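PDB 5CYV: transcriptional regulator, which binds p-coumaroyl-CoA and, as a MarR-family DNA-binding dimer, probably represses genes of p-hydroxycinnamate metabolism. Local coordinates for residues B[41-46]-B[80-85]. Numbering follows the deposited sequence. Where two conformers were deposited one is given.
Sequences SVLVLA and GLVVRT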
loop_
_atom_site.group_PDB
_atom_site.type_symbol
_atom_site.label_atom_id
_atom_site.label_comp_id
_atom_site.label_asym_id
_atom_site.label_seq_id
_atom_site.Cartn_x
_atom_site.Cartn_y
_atom_site.Cartn_z
ATOM N N SER B 41 -12.140 6.637 -3.540
ATOM C CA SER B 41 -12.272 5.418 -4.344
ATOM C C SER B 41 -13.749 5.073 -4.585
ATOM O O SER B 41 -14.101 4.694 -5.701
ATOM C CB SER B 41 -11.607 4.231 -3.637
ATOM O OG SER B 41 -10.194 4.479 -3.458
ATOM N N VAL B 42 -14.574 5.181 -3.537
ATOM C CA VAL B 42 -16.002 4.888 -3.735
ATOM C C VAL B 42 -16.664 5.819 -4.735
ATOM O O VAL B 42 -17.380 5.358 -5.643
ATOM C CB VAL B 42 -16.742 4.942 -2.403
ATOM C CG1 VAL B 42 -18.264 4.716 -2.594
ATOM C CG2 VAL B 42 -16.156 3.858 -1.481
ATOM N N LEU B 43 -16.323 7.103 -4.624
ATOM C CA LEU B 43 -16.872 8.115 -5.546
ATOM C C LEU B 43 -16.446 7.800 -6.994
ATOM O O LEU B 43 -17.273 7.839 -7.940
ATOM C CB LEU B 43 -16.443 9.509 -5.084
ATOM C CG LEU B 43 -16.961 10.602 -6.030
ATOM C CD1 LEU B 43 -18.497 10.600 -6.090
ATOM C CD2 LEU B 43 -16.484 11.969 -5.523
ATOM N N VAL B 44 -15.158 7.476 -7.196
ATOM C CA VAL B 44 -14.666 7.170 -8.525
ATOM C C VAL B 44 -15.405 5.957 -9.077
ATOM O O VAL B 44 -15.873 5.941 -10.239
ATOM C CB VAL B 44 -13.193 6.914 -8.465
ATOM C CG1 VAL B 44 -12.704 6.227 -9.760
ATOM C CG2 VAL B 44 -12.494 8.254 -8.261
ATOM N N LEU B 45 -15.576 4.941 -8.230
ATOM C CA LEU B 45 -16.202 3.706 -8.733
ATOM C C LEU B 45 -17.680 3.923 -9.050
ATOM O O LEU B 45 -18.192 3.345 -10.022
ATOM C CB LEU B 45 -16.019 2.549 -7.721
ATOM C CG LEU B 45 -14.561 2.090 -7.619
ATOM C CD1 LEU B 45 -14.377 1.223 -6.377
ATOM C CD2 LEU B 45 -14.102 1.314 -8.828
ATOM N N ALA B 46 -18.340 4.789 -8.318
ATOM C CA ALA B 46 -19.726 5.119 -8.639
ATOM C C ALA B 46 -19.803 5.874 -9.962
ATOM O O ALA B 46 -20.700 5.622 -10.761
ATOM C CB ALA B 46 -20.352 5.933 -7.518
ATOM N N GLY B 80 -24.030 14.965 -0.489
ATOM C CA GLY B 80 -24.771 15.138 -1.732
ATOM C C GLY B 80 -23.984 14.693 -2.980
ATOM O O GLY B 80 -24.288 15.093 -4.104
ATOM N N LEU B 81 -23.022 13.827 -2.767
ATOM C CA LEU B 81 -22.145 13.404 -3.858
ATOM C C LEU B 81 -22.603 12.075 -4.471
ATOM O O LEU B 81 -22.293 11.782 -5.617
ATOM C CB LEU B 81 -20.697 13.247 -3.367
ATOM C CG LEU B 81 -20.104 14.507 -2.747
ATOM C CD1 LEU B 81 -18.736 14.229 -2.126
ATOM C CD2 LEU B 81 -19.960 15.574 -3.872
ATOM N N VAL B 82 -23.268 11.234 -3.668
ATOM C CA VAL B 82 -23.892 10.014 -4.219
ATOM C C VAL B 82 -25.250 9.887 -3.599
ATOM O O VAL B 82 -25.542 10.530 -2.569
ATOM C CB VAL B 82 -23.080 8.705 -3.924
ATOM C CG1 VAL B 82 -21.664 8.767 -4.458
ATOM C CG2 VAL B 82 -23.020 8.377 -2.392
ATOM N N VAL B 83 -26.092 9.059 -4.214
ATOM C CA VAL B 83 -27.405 8.749 -3.697
ATOM C C VAL B 83 -27.554 7.231 -3.697
ATOM O O VAL B 83 -27.100 6.573 -4.623
ATOM C CB VAL B 83 -28.542 9.382 -4.551
ATOM C CG1 VAL B 83 -29.858 8.832 -4.122
ATOM C CG2 VAL B 83 -28.565 10.872 -4.338
ATOM N N ARG B 84 -28.172 6.687 -2.670
ATOM C CA ARG B 84 -28.543 5.280 -2.726
ATOM C C ARG B 84 -29.829 5.155 -3.511
ATOM O O ARG B 84 -30.889 5.708 -3.098
ATOM C CB ARG B 84 -28.706 4.715 -1.322
ATOM C CG ARG B 84 -27.412 4.626 -0.530
ATOM C CD ARG B 84 -27.683 3.921 0.806
ATOM N NE ARG B 84 -26.447 3.436 1.446
ATOM C CZ ARG B 84 -25.800 4.083 2.408
ATOM N NH1 ARG B 84 -26.261 5.272 2.815
ATOM N NH2 ARG B 84 -24.718 3.557 2.983
ATOM N N THR B 85 -29.768 4.447 -4.627
ATOM C CA THR B 85 -30.920 4.298 -5.492
ATOM C C THR B 85 -31.174 2.839 -5.799
ATOM O O THR B 85 -30.519 1.949 -5.207
ATOM C CB THR B 85 -30.740 5.153 -6.787
ATOM O OG1 THR B 85 -31.952 5.200 -7.520
ATOM C CG2 THR B 85 -29.586 4.674 -7.706
#
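L43 reaches V82 with its branch carbon CG swung opposite the backbone N (chi1 179°), and a chi2 of 61° directs CD1 towards L81 and V82. On V82, chi1 of -58° places CG1 trans to the carbonyl carbon, facing helix 37-47. The two side chains approach at a slant, with L43 CD1 lying 4.0 Å from V82 CG1. Where the backbones come nearest, the CA atoms of L43 and V82 are 7.4 Å apart.

The same leucine methyl also rests against the residue before the strand: L43 CD1 lies 4.0 Å from L81 O and 4.4 Å from L81 CB. One turn further along the helix, A46 touches V82 from a second direction, its CB 4.4 Å from V82 CG1, so that this single valine methyl bridges L43 and A46. The Schellman motif at G80, which has positive phi, ends helix 70-78; the chain then turns into strand 82-87 and brings L81 and V82 against helix 37-47.

Neighbouring elements enclose the contact. L76 of helix 70-78 touches both V42 and V82, while L105 of helix 100-121 meets L81. T99, just after strand 94-98, is backbone hydrogen-bonded to L81. The contact thus joins a helix of the winged helix-turn-helix domain to the first strand of its wing. S41, at the start of the same helical segment, touches p-coumaroyl-CoA.

No hydrogen bond or salt bridge crosses between 41-46 and 80-85; the interface is modest and buried, and its side-chain contacts are all apolar, implying that what passes directly between the segments is burial of methyl groups, without directional bonds.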